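Local coordinates for protein mitochondrial enolase superfamily member 1 (PDB 4A35) that dehydrates L-fuconate to 2-keto-3-deoxy-L-fuconate in L-fucose breakdown, using one magnesium ion per subunit to stabilise the enediolate intermediate, at residues E277-P282 and L286-I291; M249-Q254 and T304-H309; L317-A322 and K347-P352. All coordinates share one frame; numbering follows the deposited sequence.

Contact 1: E277-P282 and L286-I291; sequences EEPTSP and LGHATI. With MG (magnesium ion), chain B.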
ATOM      1  N   GLU A 277      15.654 -14.082  -2.833  1.00 16.31           N
ATOM      2  CA  GLU A 277      14.595 -13.400  -2.114  1.00 17.17           C
ATOM      3  C   GLU A 277      14.357 -11.986  -2.716  1.00 19.84           C
ATOM      4  O   GLU A 277      15.315 -11.258  -3.020  1.00 19.34           O
ATOM      5  CB  GLU A 277      14.986 -13.339  -0.634  1.00 18.05           C
ATOM      6  CG  GLU A 277      14.018 -12.562   0.262  1.00 20.11           C
ATOM      7  CD  GLU A 277      14.444 -12.688   1.723  1.00 24.19           C
ATOM      8  OE1 GLU A 277      15.086 -13.716   2.044  1.00 21.61           O
ATOM      9  OE2 GLU A 277      14.037 -11.845   2.562  1.00 22.68           O
ATOM     10  N   GLU A 278      13.056 -11.582  -2.805  1.00 15.28           N
ATOM     11  CA  GLU A 278      12.611 -10.306  -3.342  1.00 16.04           C
ATOM     12  C   GLU A 278      13.381  -9.901  -4.620  1.00 20.75           C
ATOM     13  O   GLU A 278      14.005  -8.829  -4.656  1.00 18.90           O
ATOM     14  CB  GLU A 278      12.711  -9.205  -2.278  1.00 18.38           C
ATOM     15  CG  GLU A 278      11.717  -9.387  -1.150  1.00 18.69           C
ATOM     16  CD  GLU A 278      11.384  -8.028  -0.581  1.00 20.16           C
ATOM     17  OE1 GLU A 278      12.284  -7.422   0.060  1.00 22.39           O
ATOM     18  OE2 GLU A 278      10.240  -7.562  -0.785  1.00 19.96           O
ATOM     19  N   PRO A 279      13.398 -10.747  -5.677  1.00 20.03           N
ATOM     20  CA  PRO A 279      14.121 -10.342  -6.908  1.00 19.38           C
ATOM     21  C   PRO A 279      13.550  -9.060  -7.532  1.00 21.21           C
ATOM     22  O   PRO A 279      14.275  -8.349  -8.217  1.00 21.39           O
ATOM     23  CB  PRO A 279      13.949 -11.553  -7.832  1.00 20.26           C
ATOM     24  CG  PRO A 279      12.621 -12.207  -7.367  1.00 22.90           C
ATOM     25  CD  PRO A 279      12.759 -12.074  -5.844  1.00 20.73           C
ATOM     26  N   THR A 280      12.253  -8.737  -7.295  1.00 17.99           N
ATOM     27  CA  THR A 280      11.686  -7.531  -7.898  1.00 17.81           C
ATOM     28  C   THR A 280      10.687  -6.911  -6.908  1.00 20.38           C
ATOM     29  O   THR A 280      10.654  -7.327  -5.718  1.00 19.66           O
ATOM     30  CB  THR A 280      11.072  -7.850  -9.291  1.00 17.50           C
ATOM     31  OG1 THR A 280      10.844  -6.627  -9.955  1.00 19.25           O
ATOM     32  CG2 THR A 280       9.743  -8.693  -9.219  1.00 18.20           C
ATOM     33  N   SER A 281       9.929  -5.931  -7.393  1.00 17.80           N
ATOM     34  CA  SER A 281       8.877  -5.206  -6.641  1.00 17.22           C
ATOM     35  C   SER A 281       8.017  -6.209  -5.797  1.00 20.88           C
ATOM     36  O   SER A 281       7.552  -7.215  -6.354  1.00 18.42           O
ATOM     37  CB  SER A 281       7.990  -4.421  -7.595  1.00 18.34           C
ATOM     38  OG  SER A 281       6.793  -4.031  -6.940  1.00 17.21           O
ATOM     39  N   PRO A 282       7.738  -5.883  -4.507  1.00 18.39           N
ATOM     40  CA  PRO A 282       6.937  -6.785  -3.644  1.00 16.71           C
ATOM     41  C   PRO A 282       5.481  -6.850  -4.111  1.00 20.39           C
ATOM     42  O   PRO A 282       4.752  -7.717  -3.656  1.00 20.45           O
ATOM     43  CB  PRO A 282       7.055  -6.126  -2.267  1.00 17.74           C
ATOM     44  CG  PRO A 282       7.112  -4.636  -2.607  1.00 23.73           C
ATOM     45  CD  PRO A 282       8.107  -4.659  -3.760  1.00 20.40           C
ATOM     46  N   LEU A 286       2.927 -11.290 -10.927  1.00 18.17           N
ATOM     47  CA  LEU A 286       3.220 -11.888 -12.229  1.00 17.92           C
ATOM     48  C   LEU A 286       4.731 -11.896 -12.483  1.00 18.20           C
ATOM     49  O   LEU A 286       5.242 -12.877 -13.077  1.00 17.54           O
ATOM     50  CB  LEU A 286       2.482 -11.174 -13.371  1.00 17.35           C
ATOM     51  CG  LEU A 286       0.907 -11.077 -13.229  1.00 20.76           C
ATOM     52  CD1 LEU A 286       0.293 -10.422 -14.497  1.00 20.32           C
ATOM     53  CD2 LEU A 286       0.281 -12.440 -12.996  1.00 21.61           C
ATOM     54  N   GLY A 287       5.405 -10.854 -12.010  1.00 17.49           N
ATOM     55  CA  GLY A 287       6.859 -10.749 -12.130  1.00 18.55           C
ATOM     56  C   GLY A 287       7.610 -11.839 -11.390  1.00 18.76           C
ATOM     57  O   GLY A 287       8.549 -12.453 -11.932  1.00 16.59           O
ATOM     58  N   HIS A 288       7.191 -12.107 -10.141  1.00 18.62           N
ATOM     59  CA  HIS A 288       7.794 -13.170  -9.339  1.00 17.20           C
ATOM     60  C   HIS A 288       7.579 -14.524 -10.013  1.00 20.59           C
ATOM     61  O   HIS A 288       8.546 -15.312 -10.113  1.00 19.06           O
ATOM     62  CB  HIS A 288       7.274 -13.160  -7.891  1.00 16.54           C
ATOM     63  CG  HIS A 288       8.023 -12.195  -7.022  1.00 18.21           C
ATOM     64  ND1 HIS A 288       7.717 -10.846  -7.011  1.00 19.47           N
ATOM     65  CD2 HIS A 288       9.066 -12.412  -6.178  1.00 21.01           C
ATOM     66  CE1 HIS A 288       8.565 -10.287  -6.144  1.00 20.03           C
ATOM     67  NE2 HIS A 288       9.385 -11.182  -5.619  1.00 20.45           N
ATOM     68  N   ALA A 289       6.355 -14.767 -10.571  1.00 19.63           N
ATOM     69  CA  ALA A 289       6.087 -16.003 -11.307  1.00 20.26           C
ATOM     70  C   ALA A 289       6.967 -16.104 -12.559  1.00 21.43           C
ATOM     71  O   ALA A 289       7.489 -17.171 -12.848  1.00 19.73           O
ATOM     72  CB  ALA A 289       4.600 -16.096 -11.683  1.00 21.06           C
ATOM     73  N   THR A 290       7.160 -14.994 -13.314  1.00 21.11           N
ATOM     74  CA  THR A 290       8.038 -15.033 -14.502  1.00 20.93           C
ATOM     75  C   THR A 290       9.493 -15.435 -14.102  1.00 21.17           C
ATOM     76  O   THR A 290      10.112 -16.278 -14.776  1.00 22.01           O
ATOM     77  CB  THR A 290       7.985 -13.680 -15.263  1.00 18.38           C
ATOM     78  OG1 THR A 290       6.657 -13.480 -15.702  1.00 20.44           O
ATOM     79  CG2 THR A 290       8.939 -13.647 -16.478  1.00 17.94           C
ATOM     80  N   ILE A 291      10.011 -14.856 -13.012  1.00 17.80           N
ATOM     81  CA  ILE A 291      11.379 -15.115 -12.539  1.00 16.47           C
ATOM     82  C   ILE A 291      11.446 -16.555 -12.025  1.00 18.81           C
ATOM     83  O   ILE A 291      12.385 -17.267 -12.355  1.00 18.18           O
ATOM     84  CB  ILE A 291      11.779 -14.084 -11.473  1.00 16.67           C
ATOM     85  CG1 ILE A 291      11.806 -12.652 -12.094  1.00 15.39           C
ATOM     86  CG2 ILE A 291      13.149 -14.449 -10.804  1.00 16.28           C
ATOM     87  CD1 ILE A 291      11.704 -11.421 -11.036  1.00 17.26           C
TER
HETATM   88 MG    MG B1445      14.710  -9.802   2.857  1.00 23.25          MG
HETATM   89  O   HOH W   1      14.269  -8.940   1.167  1.00 22.47           O
HETATM   90  O   HOH W   2      15.373  -7.651   3.730  1.00 39.24           O
HETATM   91  O   HOH W   3      15.371 -10.074   4.685  1.00 29.17           O
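With chi1 at -84°, His288 sets its CG beside its own backbone N and sends the imidazole off the helix into the loop 277-282. Thr280 turns OG1 anti to its backbone N (chi1 -166°), which takes the hydroxyl to the carbonyl of Trp256 and leaves CG2 facing the ring, 3.7 Å from His288 CE1. A flat ring with polar corners suits this buried place. Its CE1 edge meets Ser281 O in plane at 3.2 Å, while its ND1 donates a hydrogen bond to the carbonyl of Asp284. Pro279 comes obliquely to the other end, its CD 3.5 Å from His288 NE2; its rigid ring is a compact apolar partner. One helical turn on, Ile291 extends CD1 to Thr280 CG2 (3.8 Å) and Pro279 CG (3.9 Å); the reach of an isoleucine lets one methyl touch both loop residues. Gly287 lets the helix pass close to Thr280 CG2. At the loop's start Glu277 runs extended the other way, and its OE2 binds the magnesium ion at 2.2 Å. The loop joins strand 275-277 to helix 285-295 in the barrel domain; His288 and Ile291 of that helix also rest on strand 301-304, with helix 258-268 beside Pro279 and Ile291.

Contact 2: M249-Q254 and T304-H309; sequences MMDANQ and TGEQCH. With MG (magnesium ion), chain B.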
ATOM      1  N   MET A 249      21.463 -18.472   1.032  1.00 21.47           N
ATOM      2  CA  MET A 249      20.308 -17.783   0.460  1.00 22.28           C
ATOM      3  C   MET A 249      20.736 -16.388   0.013  1.00 23.75           C
ATOM      4  O   MET A 249      21.532 -15.751   0.700  1.00 24.72           O
ATOM      5  CB  MET A 249      19.129 -17.675   1.454  1.00 23.77           C
ATOM      6  CG  MET A 249      18.699 -18.995   1.972  1.00 28.81           C
ATOM      7  SD  MET A 249      19.401 -19.283   3.642  1.00 34.53           S
ATOM      8  CE  MET A 249      17.979 -20.011   4.333  1.00 29.90           C
ATOM      9  N   MET A 250      20.196 -15.916  -1.090  1.00 18.31           N
ATOM     10  CA  MET A 250      20.468 -14.549  -1.595  1.00 16.36           C
ATOM     11  C   MET A 250      19.228 -13.666  -1.453  1.00 20.53           C
ATOM     12  O   MET A 250      18.089 -14.162  -1.595  1.00 20.26           O
ATOM     13  CB  MET A 250      20.952 -14.594  -3.048  1.00 17.22           C
ATOM     14  CG  MET A 250      22.320 -15.298  -3.174  1.00 19.37           C
ATOM     15  SD  MET A 250      22.645 -15.535  -4.927  1.00 21.95           S
ATOM     16  CE  MET A 250      24.231 -16.451  -4.892  1.00 20.55           C
ATOM     17  N   ASP A 251      19.442 -12.349  -1.286  1.00 17.91           N
ATOM     18  CA  ASP A 251      18.338 -11.412  -1.070  1.00 18.33           C
ATOM     19  C   ASP A 251      18.637 -10.125  -1.832  1.00 19.88           C
ATOM     20  O   ASP A 251      19.637  -9.462  -1.551  1.00 17.17           O
ATOM     21  CB  ASP A 251      18.179 -11.156   0.453  1.00 20.10           C
ATOM     22  CG  ASP A 251      16.971 -10.279   0.805  1.00 18.56           C
ATOM     23  OD1 ASP A 251      16.345  -9.720  -0.125  1.00 17.30           O
ATOM     24  OD2 ASP A 251      16.687 -10.105   2.015  1.00 20.70           O
ATOM     25  N   ALA A 252      17.843  -9.839  -2.867  1.00 17.46           N
ATOM     26  CA  ALA A 252      18.042  -8.668  -3.730  1.00 16.12           C
ATOM     27  C   ALA A 252      17.246  -7.458  -3.253  1.00 18.59           C
ATOM     28  O   ALA A 252      17.386  -6.410  -3.895  1.00 18.54           O
ATOM     29  CB  ALA A 252      17.662  -8.997  -5.170  1.00 18.12           C
ATOM     30  N   ASN A 253      16.386  -7.597  -2.194  1.00 15.58           N
ATOM     31  CA  ASN A 253      15.609  -6.425  -1.676  1.00 14.97           C
ATOM     32  C   ASN A 253      14.969  -5.569  -2.805  1.00 18.61           C
ATOM     33  O   ASN A 253      15.033  -4.300  -2.787  1.00 16.93           O
ATOM     34  CB  ASN A 253      16.531  -5.518  -0.806  1.00 18.54           C
ATOM     35  CG  ASN A 253      16.888  -6.192   0.498  1.00 24.99           C
ATOM     36  OD1 ASN A 253      17.938  -6.821   0.603  1.00 20.09           O
ATOM     37  ND2 ASN A 253      15.945  -6.242   1.435  1.00 26.96           N
ATOM     38  N   GLN A 254      14.297  -6.274  -3.786  1.00 15.49           N
ATOM     39  CA  GLN A 254      13.451  -5.653  -4.826  1.00 15.10           C
ATOM     40  C   GLN A 254      14.216  -4.867  -5.883  1.00 19.26           C
ATOM     41  O   GLN A 254      13.602  -4.109  -6.617  1.00 17.76           O
ATOM     42  CB  GLN A 254      12.390  -4.684  -4.170  1.00 13.75           C
ATOM     43  CG  GLN A 254      11.711  -5.282  -2.928  1.00 18.34           C
ATOM     44  CD  GLN A 254      11.065  -4.230  -2.031  1.00 20.02           C
ATOM     45  OE1 GLN A 254      11.172  -3.014  -2.259  1.00 17.95           O
ATOM     46  NE2 GLN A 254      10.429  -4.677  -0.944  1.00 21.31           N
ATOM     47  N   THR A 304       9.621 -14.586  -1.307  1.00 14.46           N
ATOM     48  CA  THR A 304       9.236 -13.178  -1.168  1.00 15.03           C
ATOM     49  C   THR A 304       8.223 -13.079  -0.062  1.00 18.96           C
ATOM     50  O   THR A 304       7.682 -14.110   0.382  1.00 17.13           O
ATOM     51  CB  THR A 304       8.729 -12.530  -2.526  1.00 15.46           C
ATOM     52  OG1 THR A 304       8.568 -11.093  -2.302  1.00 18.70           O
ATOM     53  CG2 THR A 304       7.346 -13.109  -2.977  1.00 19.89           C
ATOM     54  N   GLY A 305       7.968 -11.838   0.366  1.00 17.83           N
ATOM     55  CA  GLY A 305       6.908 -11.599   1.323  1.00 17.64           C
ATOM     56  C   GLY A 305       7.134 -10.596   2.427  1.00 19.58           C
ATOM     57  O   GLY A 305       6.146 -10.128   2.988  1.00 18.97           O
ATOM     58  N   GLU A 306       8.392 -10.315   2.810  1.00 18.34           N
ATOM     59  CA  GLU A 306       8.593  -9.409   3.943  1.00 19.51           C
ATOM     60  C   GLU A 306       7.902  -8.023   3.783  1.00 21.62           C
ATOM     61  O   GLU A 306       7.540  -7.463   4.810  1.00 21.40           O
ATOM     62  CB  GLU A 306      10.083  -9.179   4.227  1.00 20.52           C
ATOM     63  CG  GLU A 306      10.758  -8.256   3.248  1.00 24.59           C
ATOM     64  CD  GLU A 306      12.235  -8.188   3.521  1.00 31.93           C
ATOM     65  OE1 GLU A 306      12.852  -9.272   3.583  1.00 27.60           O
ATOM     66  OE2 GLU A 306      12.764  -7.076   3.727  1.00 29.18           O
ATOM     67  N   GLN A 307       7.733  -7.468   2.513  1.00 16.82           N
ATOM     68  CA  GLN A 307       7.076  -6.184   2.326  1.00 18.35           C
ATOM     69  C   GLN A 307       5.726  -6.375   1.633  1.00 21.39           C
ATOM     70  O   GLN A 307       5.105  -5.391   1.215  1.00 22.41           O
ATOM     71  CB  GLN A 307       7.975  -5.198   1.527  1.00 19.49           C
ATOM     72  CG  GLN A 307       9.167  -4.704   2.381  1.00 23.32           C
ATOM     73  CD  GLN A 307       9.554  -3.261   2.105  1.00 36.66           C
ATOM     74  OE1 GLN A 307      10.663  -2.965   1.628  1.00 42.11           O
ATOM     75  NE2 GLN A 307       8.725  -2.316   2.530  1.00 31.43           N
ATOM     76  N   CYS A 308       5.293  -7.664   1.467  1.00 16.09           N
ATOM     77  CA  CYS A 308       4.008  -7.996   0.893  0.50 16.19           C
ATOM     78  C   CYS A 308       2.913  -7.413   1.804  1.00 19.17           C
ATOM     79  O   CYS A 308       2.837  -7.815   2.972  1.00 17.16           O
ATOM     80  CB  CYS A 308       3.889  -9.500   0.783  0.50 17.07           C
ATOM     81  SG  CYS A 308       2.293 -10.001   0.188  0.50 20.65           S
ATOM     82  N   HIS A 309       2.185  -6.425   1.349  1.00 16.25           N
ATOM     83  CA  HIS A 309       1.311  -5.635   2.236  1.00 15.02           C
ATOM     84  C   HIS A 309       0.072  -6.283   2.880  1.00 16.43           C
ATOM     85  O   HIS A 309      -0.352  -5.808   3.950  1.00 18.09           O
ATOM     86  CB  HIS A 309       0.973  -4.251   1.619  1.00 14.82           C
ATOM     87  CG  HIS A 309       0.268  -4.298   0.297  1.00 17.21           C
ATOM     88  ND1 HIS A 309      -1.101  -4.452   0.229  1.00 20.83           N
ATOM     89  CD2 HIS A 309       0.765  -4.238  -0.959  1.00 19.58           C
ATOM     90  CE1 HIS A 309      -1.410  -4.446  -1.056  1.00 19.37           C
ATOM     91  NE2 HIS A 309      -0.329  -4.357  -1.813  1.00 21.39           N
TER
HETATM   92 MG    MG B1445      14.710  -9.802   2.857  1.00 23.25          MG
HETATM   93  O   HOH W   1      14.269  -8.940   1.167  1.00 22.47           O
HETATM   94  O   HOH W   4      12.860  -5.222   1.446  1.00 23.04           O
HETATM   95  O   HOH W   2      15.373  -7.651   3.730  1.00 39.24           O
HETATM   96  O   HOH W   3      15.371 -10.074   4.685  1.00 29.17           O
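The carboxylates of Asp251 and Glu306 meet at the magnesium ion, and beside them the amide of Asn253 stands across the Glu306 carboxylate, their planes 77° apart. The amides of Gln254 and Gln307 are turned 32° from each other. Gln254 NE2 donates to Gln307 OE1 at 3.1 Å from above the carbonyl plane, well away from a lone pair; with an N-H...O angle of 137° the bond is bent. NE2 also hydrogen-bonds Glu278 OE2, while Gln254 OE1 takes a bond from Arg103 of the second subunit, so a two-ended amide suits this seam between chains. Asp251 OD2 and Glu306 OE1 lie 2.2 and 2.1 Å from the magnesium ion. The cation probably offsets the repulsion between Asp251 OD2 and Glu306 OE1, which are 4.2 Å apart. Asp251 ends its strand and Glu306 lies just beyond strand 301-304, both at the C-terminal mouth of the modified TIM barrel, (beta/alpha)7-beta, where the enolase superfamily keeps its metal ligands; Glu277, from the strand between, is the third protein ligand. Asp251, short and with its CG anti to the backbone N, gives one oxygen to the metal and keeps OD1 for the backbone N of Asn253, closing an Asx turn, and for a metal-bound water. Lys223, probably the proton donor or acceptor, bonds to Asp251 OD2. Glu306 needs its longer, extended chain to reach the ion from the type I turn 305-308. Gly305 adopts a backbone shape that a side chain would obstruct. Another metal-bound water bridges Asn253 ND2 and Glu306 OE2, giving to the carboxylate at 2.7 Å and accepting from the amide at 2.8 Å.

Contact 3: L317-A322 and K347-P352; sequences LLQAKA and KKFEIP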
ATOM      1  N   LEU A 317       0.083 -14.575  -5.040  1.00 14.63           N
ATOM      2  CA  LEU A 317       1.413 -15.224  -5.168  1.00 14.56           C
ATOM      3  C   LEU A 317       1.276 -16.761  -5.161  1.00 17.69           C
ATOM      4  O   LEU A 317       1.936 -17.456  -5.938  1.00 17.15           O
ATOM      5  CB  LEU A 317       2.351 -14.798  -4.000  1.00 14.68           C
ATOM      6  CG  LEU A 317       2.835 -13.323  -4.080  1.00 17.37           C
ATOM      7  CD1 LEU A 317       3.479 -12.905  -2.718  1.00 15.72           C
ATOM      8  CD2 LEU A 317       3.839 -13.123  -5.293  1.00 20.03           C
ATOM      9  N   LEU A 318       0.371 -17.275  -4.317  1.00 16.76           N
ATOM     10  CA  LEU A 318       0.100 -18.721  -4.216  1.00 15.93           C
ATOM     11  C   LEU A 318      -0.687 -19.166  -5.483  1.00 18.83           C
ATOM     12  O   LEU A 318      -0.368 -20.190  -6.065  1.00 17.77           O
ATOM     13  CB  LEU A 318      -0.670 -19.024  -2.928  1.00 15.51           C
ATOM     14  CG  LEU A 318       0.188 -18.852  -1.623  1.00 19.06           C
ATOM     15  CD1 LEU A 318      -0.692 -18.838  -0.395  1.00 18.59           C
ATOM     16  CD2 LEU A 318       1.265 -19.951  -1.539  1.00 20.99           C
ATOM     17  N   GLN A 319      -1.718 -18.402  -5.873  1.00 17.00           N
ATOM     18  CA  GLN A 319      -2.544 -18.712  -7.073  1.00 17.70           C
ATOM     19  C   GLN A 319      -1.699 -18.823  -8.360  1.00 20.42           C
ATOM     20  O   GLN A 319      -1.887 -19.769  -9.130  1.00 19.97           O
ATOM     21  CB  GLN A 319      -3.629 -17.681  -7.280  1.00 18.65           C
ATOM     22  CG  GLN A 319      -4.767 -17.857  -6.299  1.00 19.24           C
ATOM     23  CD  GLN A 319      -5.774 -16.741  -6.422  1.00 23.52           C
ATOM     24  OE1 GLN A 319      -5.422 -15.565  -6.487  1.00 20.20           O
ATOM     25  NE2 GLN A 319      -7.049 -17.105  -6.540  1.00 23.09           N
ATOM     26  N   ALA A 320      -0.754 -17.867  -8.547  1.00 19.22           N
ATOM     27  CA  ALA A 320       0.099 -17.804  -9.708  1.00 19.73           C
ATOM     28  C   ALA A 320       1.315 -18.732  -9.599  1.00 20.51           C
ATOM     29  O   ALA A 320       2.131 -18.716 -10.528  1.00 19.09           O
ATOM     30  CB  ALA A 320       0.549 -16.369  -9.971  1.00 19.19           C
ATOM     31  N   LYS A 321       1.498 -19.459  -8.453  1.00 18.72           N
ATOM     32  CA  LYS A 321       2.674 -20.323  -8.209  1.00 20.61           C
ATOM     33  C   LYS A 321       3.968 -19.493  -8.406  1.00 22.74           C
ATOM     34  O   LYS A 321       4.919 -19.904  -9.072  1.00 23.47           O
ATOM     35  CB  LYS A 321       2.649 -21.598  -9.100  1.00 23.46           C
ATOM     36  CG  LYS A 321       1.383 -22.392  -8.947  1.00 25.90           C
ATOM     37  CD  LYS A 321       1.530 -23.726  -9.665  1.00 30.88           C
ATOM     38  CE  LYS A 321       0.374 -24.602  -9.307  1.00 40.66           C
ATOM     39  NZ  LYS A 321       0.472 -25.906 -10.007  1.00 58.46           N
ATOM     40  N   ALA A 322       3.966 -18.294  -7.846  1.00 19.52           N
ATOM     41  CA  ALA A 322       5.000 -17.292  -8.043  1.00 18.45           C
ATOM     42  C   ALA A 322       6.168 -17.471  -7.088  1.00 19.99           C
ATOM     43  O   ALA A 322       7.154 -16.759  -7.227  1.00 20.12           O
ATOM     44  CB  ALA A 322       4.390 -15.888  -7.851  1.00 18.28           C
ATOM     45  N   LYS A 347      -0.381 -23.446   3.718  1.00 15.80           N
ATOM     46  CA  LYS A 347      -0.600 -24.910   3.911  1.00 16.88           C
ATOM     47  C   LYS A 347      -1.589 -25.465   2.839  1.00 20.01           C
ATOM     48  O   LYS A 347      -1.329 -26.529   2.260  1.00 19.66           O
ATOM     49  CB  LYS A 347      -1.119 -25.196   5.338  1.00 19.06           C
ATOM     50  CG  LYS A 347      -1.368 -26.687   5.663  1.00 18.74           C
ATOM     51  CD  LYS A 347      -0.221 -27.618   5.258  1.00 19.01           C
ATOM     52  CE  LYS A 347      -0.549 -28.986   5.774  1.00 28.97           C
ATOM     53  NZ  LYS A 347       0.277 -30.001   5.067  1.00 28.58           N
ATOM     54  N   LYS A 348      -2.717 -24.762   2.624  1.00 19.66           N
ATOM     55  CA  LYS A 348      -3.750 -25.099   1.611  1.00 20.40           C
ATOM     56  C   LYS A 348      -3.083 -25.280   0.220  1.00 23.34           C
ATOM     57  O   LYS A 348      -3.384 -26.265  -0.474  1.00 20.52           O
ATOM     58  CB  LYS A 348      -4.862 -24.013   1.575  1.00 21.79           C
ATOM     59  CG  LYS A 348      -6.005 -24.304   0.572  1.00 22.83           C
ATOM     60  CD  LYS A 348      -7.093 -25.210   1.183  1.00 28.83           C
ATOM     61  CE  LYS A 348      -8.053 -25.844   0.183  1.00 32.88           C
ATOM     62  NZ  LYS A 348      -8.807 -24.844  -0.573  1.00 52.46           N
ATOM     63  N   PHE A 349      -2.086 -24.415  -0.113  1.00 19.38           N
ATOM     64  CA  PHE A 349      -1.326 -24.497  -1.359  1.00 19.65           C
ATOM     65  C   PHE A 349      -0.049 -25.375  -1.235  1.00 21.70           C
ATOM     66  O   PHE A 349       0.714 -25.488  -2.218  1.00 20.02           O
ATOM     67  CB  PHE A 349      -0.942 -23.074  -1.820  1.00 19.66           C
ATOM     68  CG  PHE A 349      -2.069 -22.335  -2.499  1.00 20.11           C
ATOM     69  CD1 PHE A 349      -2.999 -21.602  -1.750  1.00 20.13           C
ATOM     70  CD2 PHE A 349      -2.207 -22.365  -3.892  1.00 21.22           C
ATOM     71  CE1 PHE A 349      -4.060 -20.923  -2.389  1.00 23.30           C
ATOM     72  CE2 PHE A 349      -3.260 -21.682  -4.533  1.00 21.61           C
ATOM     73  CZ  PHE A 349      -4.170 -20.950  -3.783  1.00 20.83           C
ATOM     74  N   GLU A 350       0.218 -25.953  -0.010  1.00 17.93           N
ATOM     75  CA  GLU A 350       1.402 -26.786   0.244  1.00 19.79           C
ATOM     76  C   GLU A 350       2.730 -26.044  -0.112  1.00 23.21           C
ATOM     77  O   GLU A 350       3.618 -26.598  -0.775  1.00 23.40           O
ATOM     78  CB  GLU A 350       1.290 -28.158  -0.488  1.00 20.70           C
ATOM     79  CG  GLU A 350       0.229 -29.056   0.119  1.00 27.09           C
ATOM     80  CD  GLU A 350       0.488 -29.505   1.549  1.00 36.22           C
ATOM     81  OE1 GLU A 350       1.659 -29.500   1.998  1.00 37.80           O
ATOM     82  OE2 GLU A 350      -0.486 -29.937   2.199  1.00 31.03           O
ATOM     83  N   ILE A 351       2.824 -24.774   0.315  1.00 19.38           N
ATOM     84  CA  ILE A 351       3.990 -23.917   0.108  1.00 17.04           C
ATOM     85  C   ILE A 351       4.645 -23.684   1.488  1.00 20.56           C
ATOM     86  O   ILE A 351       3.949 -23.296   2.434  1.00 19.57           O
ATOM     87  CB  ILE A 351       3.649 -22.585  -0.636  1.00 18.92           C
ATOM     88  CG1 ILE A 351       3.222 -22.913  -2.132  1.00 19.27           C
ATOM     89  CG2 ILE A 351       4.797 -21.614  -0.602  1.00 18.21           C
ATOM     90  CD1 ILE A 351       4.336 -23.600  -3.006  1.00 20.96           C
ATOM     91  N   PRO A 352       5.976 -23.899   1.613  1.00 17.41           N
ATOM     92  CA  PRO A 352       6.636 -23.695   2.935  1.00 16.01           C
ATOM     93  C   PRO A 352       6.757 -22.230   3.309  1.00 20.68           C
ATOM     94  O   PRO A 352       7.042 -21.364   2.463  1.00 19.67           O
ATOM     95  CB  PRO A 352       8.033 -24.320   2.742  1.00 17.13           C
ATOM     96  CG  PRO A 352       8.325 -24.152   1.265  1.00 19.77           C
ATOM     97  CD  PRO A 352       6.951 -24.373   0.602  1.00 17.44           C
TER
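Two helix ends lie side by side here, each finished by a Schellman motif, with the alpha carbons of Leu318 and Phe349 6.6 Å apart. Helix 311-319 gives way at Lys321 and helix 335-348 at Glu350; both residues have positive phi, and Ala322 N reaches back to Leu317 O to close the first motif. These are neighbouring outer helices of the barrel domain, and the contact lies away from its annotated sites. Leu318 carries the packing. Its CB sits over the centre of the Phe349 ring in a CH-pi contact, 3.6 Å from the centroid and 11° off the ring normal. The broad aromatic face suits a position where a helix turn comes close, since it can accept the CB; Leu318 O comes near Phe349 CD2. Phe349 holds CG beside its backbone N (chi1 -79°), which swings the ring across to the other helix. Beyond it, Leu318 forks: CD1 stays with the ring at Phe349 CD1, and CD2 lies against Ile351 CG1 at 3.6 Å, the two chains running in opposite directions. Both Leu318 and Ile351 rest on Leu326 of strand 325-326. Toward the outside, the aliphatic part of Gln319 crosses the ring's far end, with its amide nearly perpendicular to the ring; Val159 touches both residues. On the exposed side of the second turn, Lys347 and Glu350 form a salt bridge in which Lys347 NZ lies 3.0 Å from Glu350 OE2, approaching the syn side of the carboxylate and 18° out of its plane.

All three contacts belong to the barrel domain. Along the chain, contact 1 is nested within the loop closed by contact 2, and contact 3 follows both. Strands 247-251, 275-277 and 301-304 are consecutive in the parallel sheet; the first two and the loop after the last carry the three protein ligands of the magnesium ion, so contacts 1 and 2, with centres about 9 Å apart, share the ion and three waters; Glu278 O and Gln254 N probably bond between them. Contact 3 lies farther off, its centre about 14 Å from that of contact 1 and 16 Å from that of contact 2. Ala322 packs against helix 285-295, and Leu317 touches Thr304, linking the helical layer to the metal-bearing strand ends.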